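Side-chain contacts in 6-phosphogluconate dehydrogenase (Decarboxylating) (Geobacter metallireducens, PDB 4E21), which probably catalyses the NADP-dependent oxidative decarboxylation of 6-phosphogluconate in the pentose phosphate pathway: residues A77-V80 with K81-V85; E267-R270 with R271-I275; N252-F255 with Y256-D259. All coordinates share one frame; numbering follows the deposited sequence.

Interaction 1: A77-V80 with K81-V85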
loop_
_atom_site.group_PDB
_atom_site.type_symbol
_atom_site.label_atom_id
_atom_site.label_comp_id
_atom_site.label_asym_id
_atom_site.label_seq_id
_atom_site.Cartn_x
_atom_site.Cartn_y
_atom_site.Cartn_z
ATOM N N ALA B 77 -26.186 45.585 6.126
ATOM C CA ALA B 77 -26.450 46.981 6.427
ATOM C C ALA B 77 -25.319 47.599 7.253
ATOM O O ALA B 77 -24.927 48.752 7.013
ATOM C CB ALA B 77 -27.765 47.103 7.167
ATOM N N LYS B 78 -24.801 46.821 8.210
ATOM C CA LYS B 78 -23.819 47.308 9.168
ATOM C C LYS B 78 -22.410 47.358 8.591
ATOM O O LYS B 78 -21.515 47.981 9.175
ATOM C CB LYS B 78 -23.815 46.419 10.405
ATOM C CG LYS B 78 -24.960 46.648 11.359
ATOM C CD LYS B 78 -24.694 45.930 12.665
ATOM C CE LYS B 78 -25.431 46.578 13.832
ATOM N NZ LYS B 78 -24.917 46.034 15.128
ATOM N N LEU B 79 -22.200 46.683 7.464
ATOM C CA LEU B 79 -20.877 46.658 6.844
ATOM C C LEU B 79 -20.755 47.730 5.760
ATOM O O LEU B 79 -21.470 47.704 4.754
ATOM C CB LEU B 79 -20.547 45.270 6.281
ATOM C CG LEU B 79 -20.370 44.131 7.295
ATOM C CD1 LEU B 79 -20.098 42.847 6.570
ATOM C CD2 LEU B 79 -19.266 44.400 8.315
ATOM N N VAL B 80 -19.840 48.667 5.984
ATOM C CA VAL B 80 -19.567 49.772 5.066
ATOM C C VAL B 80 -18.901 49.283 3.772
ATOM O O VAL B 80 -18.006 48.457 3.808
ATOM C CB VAL B 80 -18.689 50.840 5.784
ATOM C CG1 VAL B 80 -18.179 51.911 4.809
ATOM C CG2 VAL B 80 -19.467 51.479 6.931
ATOM N N LYS B 81 -19.347 49.781 2.624
ATOM C CA LYS B 81 -18.812 49.345 1.332
ATOM C C LYS B 81 -17.488 50.027 1.012
ATOM O O LYS B 81 -17.293 51.166 1.413
ATOM C CB LYS B 81 -19.825 49.633 0.234
ATOM C CG LYS B 81 -21.153 48.911 0.431
ATOM C CD LYS B 81 -22.156 49.267 -0.665
ATOM C CE LYS B 81 -22.768 50.659 -0.424
ATOM N NZ LYS B 81 -23.812 51.001 -1.405
ATOM N N PRO B 82 -16.555 49.323 0.324
ATOM C CA PRO B 82 -16.610 47.913 -0.096
ATOM C C PRO B 82 -16.513 47.003 1.117
ATOM O O PRO B 82 -15.724 47.258 2.021
ATOM C CB PRO B 82 -15.346 47.727 -0.950
ATOM C CG PRO B 82 -14.662 49.045 -1.018
ATOM C CD PRO B 82 -15.229 49.909 0.076
ATOM N N ARG B 83 -17.313 45.952 1.143
ATOM C CA ARG B 83 -17.354 45.082 2.302
ATOM C C ARG B 83 -16.294 44.007 2.230
ATOM O O ARG B 83 -15.849 43.649 1.142
ATOM C CB ARG B 83 -18.710 44.416 2.400
ATOM C CG ARG B 83 -19.824 45.378 2.558
ATOM C CD ARG B 83 -21.111 44.619 2.634
ATOM N NE ARG B 83 -22.245 45.490 2.877
ATOM C CZ ARG B 83 -23.037 45.975 1.924
ATOM N NH1 ARG B 83 -22.810 45.690 0.653
ATOM N NH2 ARG B 83 -24.063 46.741 2.255
ATOM N N VAL B 84 -15.888 43.516 3.402
ATOM C CA VAL B 84 -15.104 42.288 3.519
ATOM C C VAL B 84 -15.874 41.254 4.347
ATOM O O VAL B 84 -16.040 41.422 5.561
ATOM C CB VAL B 84 -13.748 42.540 4.159
ATOM C CG1 VAL B 84 -13.080 41.185 4.551
ATOM C CG2 VAL B 84 -12.882 43.301 3.197
ATOM N N VAL B 85 -16.350 40.196 3.691
ATOM C CA VAL B 85 -17.162 39.183 4.370
ATOM C C VAL B 85 -16.477 37.810 4.436
ATOM O O VAL B 85 -16.199 37.208 3.406
ATOM C CB VAL B 85 -18.544 39.011 3.700
ATOM C CG1 VAL B 85 -19.412 37.998 4.488
ATOM C CG2 VAL B 85 -19.243 40.364 3.547
#
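The guanidinium of Arg83 meets Leu79 at its edge, where CB of Leu79 lies near the guanidinium plane. Over one face of the Arg83 guanidinium lies Lys81 CG, 3.6 Å above the plane and displaced toward the rim. The carbonyl of Leu79 comes in obliquely, with Leu79 O 3.0 Å from Arg83 NE. The aliphatic part of the arginine also takes part: Arg83 CD touches Leu79 CB at 3.7 Å. The chain is extended from CG to NE (chi3 176°), which carries the charged end back along Leu79 toward the last turn of helix 72-78. There NH2 bonds to Cys76 O. NH1 forms a salt bridge with Asp109, just before strand 110-113. The charge of this buried residue is probably balanced mainly by Asp109, with Cys76 O holding NH2.

Further along, Leu79 sends CD1 to Val85, reaching Val85 CG2 at 4.0 Å. The two side chains cross at about a right angle. Val80 turns outward, but its CG1 stays 3.3 Å from Lys81 N. Its CG1 is anti to the backbone N (chi1 171°), which places this methyl beside the carbonyl carbon and the next amide. The turn continues through a cis peptide bond before Pro82.

With an alanine in place of Arg83, Asp109 would probably lose its charged mate, Cys76 O would lose a donor, and a gap would open beside Leu79 CB.

The arrangement joins helix 72-78 to strand 84-87. That strand pairs with the neighbours 24-28 and 110-113, through Val84 to Gly26 and through Val85 to Ile110 and Ile112. This is a helix-to-strand return in the parallel part of the mixed sheet of the Rossmann-type NAD-binding domain.

Interaction 2: E267-R270 with R271-I275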
loop_
_atom_site.group_PDB
_atom_site.type_symbol
_atom_site.label_atom_id
_atom_site.label_comp_id
_atom_site.label_asym_id
_atom_site.label_seq_id
_atom_site.Cartn_x
_atom_site.Cartn_y
_atom_site.Cartn_z
ATOM N N GLU B 267 8.648 11.133 23.640
ATOM C CA GLU B 267 9.290 12.298 24.263
ATOM C C GLU B 267 10.747 12.425 23.806
ATOM O O GLU B 267 11.156 13.491 23.361
ATOM C CB GLU B 267 9.229 12.254 25.785
ATOM C CG GLU B 267 9.885 13.480 26.419
ATOM C CD GLU B 267 9.147 14.779 26.073
ATOM O OE1 GLU B 267 7.909 14.747 25.950
ATOM O OE2 GLU B 267 9.799 15.829 25.929
ATOM N N VAL B 268 11.523 11.332 23.892
ATOM C CA VAL B 268 12.943 11.380 23.515
ATOM C C VAL B 268 13.187 11.739 22.048
ATOM O O VAL B 268 14.194 12.385 21.717
ATOM C CB VAL B 268 13.720 10.070 23.883
ATOM C CG1 VAL B 268 13.623 9.034 22.767
ATOM C CG2 VAL B 268 15.168 10.392 24.128
ATOM N N TRP B 269 12.275 11.325 21.169
ATOM C CA TRP B 269 12.366 11.712 19.758
ATOM C C TRP B 269 12.186 13.221 19.475
ATOM O O TRP B 269 12.577 13.685 18.411
ATOM C CB TRP B 269 11.392 10.923 18.889
ATOM C CG TRP B 269 11.750 9.472 18.687
ATOM C CD1 TRP B 269 12.992 8.882 18.823
ATOM C CD2 TRP B 269 10.863 8.432 18.263
ATOM N NE1 TRP B 269 12.915 7.543 18.516
ATOM C CE2 TRP B 269 11.619 7.242 18.170
ATOM C CE3 TRP B 269 9.497 8.388 17.959
ATOM C CZ2 TRP B 269 11.046 6.020 17.786
ATOM C CZ3 TRP B 269 8.937 7.176 17.579
ATOM C CH2 TRP B 269 9.713 6.008 17.492
ATOM N N ARG B 270 11.621 13.979 20.418
ATOM C CA ARG B 270 11.406 15.419 20.209
ATOM C C ARG B 270 12.710 16.211 20.178
ATOM O O ARG B 270 12.735 17.333 19.667
ATOM C CB ARG B 270 10.486 16.011 21.273
ATOM C CG ARG B 270 9.210 15.256 21.473
ATOM C CD ARG B 270 8.318 15.938 22.480
ATOM N NE ARG B 270 8.113 17.351 22.138
ATOM C CZ ARG B 270 8.429 18.363 22.944
ATOM N NH1 ARG B 270 8.947 18.117 24.146
ATOM N NH2 ARG B 270 8.232 19.619 22.554
ATOM N N ARG B 271 13.793 15.629 20.701
ATOM C CA ARG B 271 15.089 16.309 20.719
ATOM C C ARG B 271 16.210 15.508 20.041
ATOM O O ARG B 271 16.603 14.419 20.482
ATOM C CB ARG B 271 15.461 16.691 22.147
ATOM C CG ARG B 271 14.439 17.568 22.831
ATOM C CD ARG B 271 14.799 17.796 24.284
ATOM N NE ARG B 271 13.857 18.666 24.984
ATOM C CZ ARG B 271 12.730 18.241 25.535
ATOM N NH1 ARG B 271 12.388 16.967 25.441
ATOM N NH2 ARG B 271 11.933 19.087 26.169
ATOM N N GLY B 272 16.717 16.054 18.947
ATOM C CA GLY B 272 17.810 15.433 18.240
ATOM C C GLY B 272 17.496 14.371 17.196
ATOM O O GLY B 272 18.429 13.886 16.540
ATOM N N SER B 273 16.230 13.983 17.018
ATOM C CA SER B 273 15.941 12.940 16.025
ATOM C C SER B 273 15.489 13.547 14.706
ATOM O O SER B 273 15.223 14.742 14.619
ATOM C CB SER B 273 14.903 11.930 16.527
ATOM O OG SER B 273 13.589 12.448 16.462
ATOM N N VAL B 274 15.402 12.718 13.676
ATOM C CA VAL B 274 15.056 13.207 12.353
ATOM C C VAL B 274 13.544 13.463 12.278
ATOM O O VAL B 274 13.054 14.209 11.413
ATOM C CB VAL B 274 15.478 12.197 11.264
ATOM C CG1 VAL B 274 15.094 12.690 9.904
ATOM C CG2 VAL B 274 16.969 11.955 11.314
ATOM N N ILE B 275 12.803 12.894 13.216
ATOM C CA ILE B 275 11.355 12.875 13.071
ATOM C C ILE B 275 10.604 13.764 14.067
ATOM O O ILE B 275 9.439 13.515 14.368
ATOM C CB ILE B 275 10.829 11.424 13.144
ATOM C CG1 ILE B 275 11.048 10.835 14.543
ATOM C CG2 ILE B 275 11.566 10.546 12.117
ATOM C CD1 ILE B 275 10.639 9.387 14.654
HETATM O O HOH W 1 13.526 14.655 24.289
HETATM O O HOH W 2 9.702 18.034 27.516
HETATM O O HOH W 3 15.233 18.737 18.165
#
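Arg271 folds back beside Arg270 and reaches Glu267 one helical turn earlier. Its CB lies 3.4 Å from Arg270 C, and CG rests against the same peptide. From CG to NE the chain is extended, running alongside Arg270 and pointing the same way. NE bonds to Ile177 O of the second subunit. CZ brings the edge of the guanidinium to the carboxylate of Glu267. NH1 donates to Glu267 OE2 at 2.9 Å, using the anti lone pair of that oxygen. OE2 lies near the guanidinium plane, but the carboxylate itself is turned 42° from it. Water 1 also accepts from NH1 and donates to Glu267 O. NH2 bonds to Ala180 O of the second subunit and to water 2, which returns a bond to Glu267 OE2.

Arg270 completes the network. Its chain bends at chi3 (52°), and NH1 meets Glu267 OE2 on the syn side at 3.0 Å. The two guanidinium planes stand 84° apart around the shared oxygen. Two arginine bonds and a water therefore grip OE2, which should favour a charged carboxylate. Glu267 OE1 bonds to Thr183 of the second subunit, and Arg270 NE pairs with Asp281 of helix 278-289.

On the other flank, Ser273 OG donates to Trp269 O at 2.5 Å, a short bond in the carbonyl plane. Ile275 places CD1 over one face of the Trp269 ring, 3.9 Å from the centroid of the six-membered ring, a CH-pi contact. The ring also meets His213 of the second subunit edge-to-face.

Here helix 262-269 gives way to the loop before helix 278-289 in the C-terminal domain. The arrangement is a buried salt-bridge network at a subunit interface, with bonds running from it into both copies.

Interaction 3: N252-F255 with Y256-D259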
loop_
_atom_site.group_PDB
_atom_site.type_symbol
_atom_site.label_atom_id
_atom_site.label_comp_id
_atom_site.label_asym_id
_atom_site.label_seq_id
_atom_site.Cartn_x
_atom_site.Cartn_y
_atom_site.Cartn_z
ATOM N N ASN B 252 11.186 -16.888 16.815
ATOM C CA ASN B 252 12.010 -16.671 17.975
ATOM C C ASN B 252 11.296 -15.734 18.906
ATOM O O ASN B 252 11.474 -14.559 18.815
ATOM C CB ASN B 252 13.322 -16.025 17.568
ATOM C CG ASN B 252 14.072 -16.818 16.539
ATOM O OD1 ASN B 252 14.840 -17.677 16.873
ATOM N ND2 ASN B 252 13.872 -16.503 15.285
ATOM N N PRO B 253 10.477 -16.252 19.790
ATOM C CA PRO B 253 9.758 -15.400 20.744
ATOM C C PRO B 253 10.699 -14.514 21.586
ATOM O O PRO B 253 10.300 -13.383 21.892
ATOM C CB PRO B 253 8.974 -16.409 21.604
ATOM C CG PRO B 253 9.565 -17.759 21.267
ATOM C CD PRO B 253 10.031 -17.654 19.859
ATOM N N ASP B 254 11.911 -14.982 21.909
ATOM C CA ASP B 254 12.907 -14.172 22.636
ATOM C C ASP B 254 13.285 -12.862 21.944
ATOM O O ASP B 254 13.798 -11.947 22.582
ATOM C CB ASP B 254 14.200 -14.955 22.873
ATOM C CG ASP B 254 14.010 -16.138 23.799
ATOM O OD1 ASP B 254 12.845 -16.427 24.165
ATOM O OD2 ASP B 254 15.031 -16.788 24.146
ATOM N N PHE B 255 13.066 -12.779 20.636
ATOM C CA PHE B 255 13.351 -11.542 19.911
ATOM C C PHE B 255 12.197 -10.506 20.019
ATOM O O PHE B 255 12.266 -9.400 19.476
ATOM C CB PHE B 255 13.718 -11.845 18.450
ATOM C CG PHE B 255 15.003 -12.642 18.289
ATOM C CD1 PHE B 255 15.985 -12.618 19.271
ATOM C CD2 PHE B 255 15.229 -13.400 17.148
ATOM C CE1 PHE B 255 17.176 -13.343 19.119
ATOM C CE2 PHE B 255 16.407 -14.126 16.987
ATOM C CZ PHE B 255 17.389 -14.095 17.973
ATOM N N TYR B 256 11.127 -10.874 20.709
ATOM C CA TYR B 256 10.013 -9.944 20.905
ATOM C C TYR B 256 9.506 -9.964 22.347
ATOM O O TYR B 256 8.382 -10.357 22.623
ATOM C CB TYR B 256 8.890 -10.219 19.884
ATOM C CG TYR B 256 9.357 -10.034 18.448
ATOM C CD1 TYR B 256 9.385 -8.762 17.864
ATOM C CD2 TYR B 256 9.786 -11.116 17.686
ATOM C CE1 TYR B 256 9.823 -8.584 16.571
ATOM C CE2 TYR B 256 10.220 -10.949 16.388
ATOM C CZ TYR B 256 10.246 -9.672 15.841
ATOM O OH TYR B 256 10.686 -9.475 14.559
ATOM N N ARG B 257 10.347 -9.533 23.273
ATOM C CA ARG B 257 9.952 -9.481 24.672
ATOM C C ARG B 257 10.273 -8.121 25.258
ATOM O O ARG B 257 10.583 -7.991 26.440
ATOM C CB ARG B 257 10.617 -10.612 25.480
ATOM C CG ARG B 257 10.159 -11.998 25.033
ATOM C CD ARG B 257 10.341 -13.083 26.089
ATOM N NE ARG B 257 9.785 -14.349 25.608
ATOM C CZ ARG B 257 10.437 -15.509 25.605
ATOM N NH1 ARG B 257 11.674 -15.583 26.096
ATOM N NH2 ARG B 257 9.848 -16.601 25.128
ATOM N N TYR B 258 10.206 -7.097 24.424
ATOM C CA TYR B 258 10.437 -5.747 24.907
ATOM C C TYR B 258 9.110 -5.137 25.362
ATOM O O TYR B 258 8.149 -5.118 24.602
ATOM C CB TYR B 258 11.099 -4.885 23.826
ATOM C CG TYR B 258 12.474 -5.367 23.360
ATOM C CD1 TYR B 258 13.575 -5.359 24.217
ATOM C CD2 TYR B 258 12.678 -5.799 22.058
ATOM C CE1 TYR B 258 14.814 -5.765 23.795
ATOM C CE2 TYR B 258 13.917 -6.201 21.629
ATOM C CZ TYR B 258 14.984 -6.181 22.501
ATOM O OH TYR B 258 16.220 -6.598 22.078
ATOM N N ASP B 259 9.051 -4.690 26.614
ATOM C CA ASP B 259 7.963 -3.848 27.098
ATOM C C ASP B 259 8.420 -2.395 27.000
ATOM O O ASP B 259 9.112 -1.892 27.900
ATOM C CB ASP B 259 7.639 -4.174 28.557
ATOM C CG ASP B 259 6.920 -5.490 28.716
ATOM O OD1 ASP B 259 5.993 -5.796 27.929
ATOM O OD2 ASP B 259 7.278 -6.219 29.649
HETATM O O HOH W 4 13.183 -9.077 22.958
#
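A short 3-10 turn, residues 253-255, opens this contact; Tyr256 N donates to Pro253 O at 2.9 Å. The donor sits above the carbonyl plane of Pro253. The next carbonyl group but one meets the ring: Phe255 O lies over one face of Tyr256, 3.1 Å from Tyr256 CG.

Arg257 folds back over the turn. Its CG touches Pro253 O at 3.4 Å, and its NH2 lies 3.6 Å from Pro253 CB. With the chain extended from CG to NE (chi3 176°), the guanidinium arrives alongside Asp254 and forms a salt bridge through NH1 and Asp254 OD1. OD1 stands over one face of the guanidinium, and the two flat groups are turned 56° apart. The modelled separation is very short, so its exact length is doubtful. The backbone N of Asp254 lies over the centre of a guanidinium face. Water 4 links Asp254 O to Arg257 N and rests over one face of the Tyr258 ring.

Both segments lie in the loop between helices 205-232 and 262-269, and Tyr258 bonds through its backbone to Ala234. The second subunit supplies partners too: Asp315 of its helix 305-316 takes Tyr256 OH, Ser203 O takes Tyr258 OH, and Phe208 of its helix 205-232 meets the Tyr258 ring.

Along the chain, interaction 1 comes first, then interaction 3, then interaction 2. Interaction 1 lies in the NAD-binding domain, at the join of helix 72-78 and strand 84-87. The other two belong to the helical C-terminal domain, on the opposite side of the chain's centre. Centres of interactions 1 and 2 are about 49 Å apart, and those of 1 and 3 about 67 Å. Interactions 2 and 3 are closer, about 25 Å between centres, and helix 262-269 follows the loop of interaction 3 and leads into interaction 2. Both touch the second subunit, so the C-terminal domain meets its partner at separate points, whereas interaction 1 stays within its own chain.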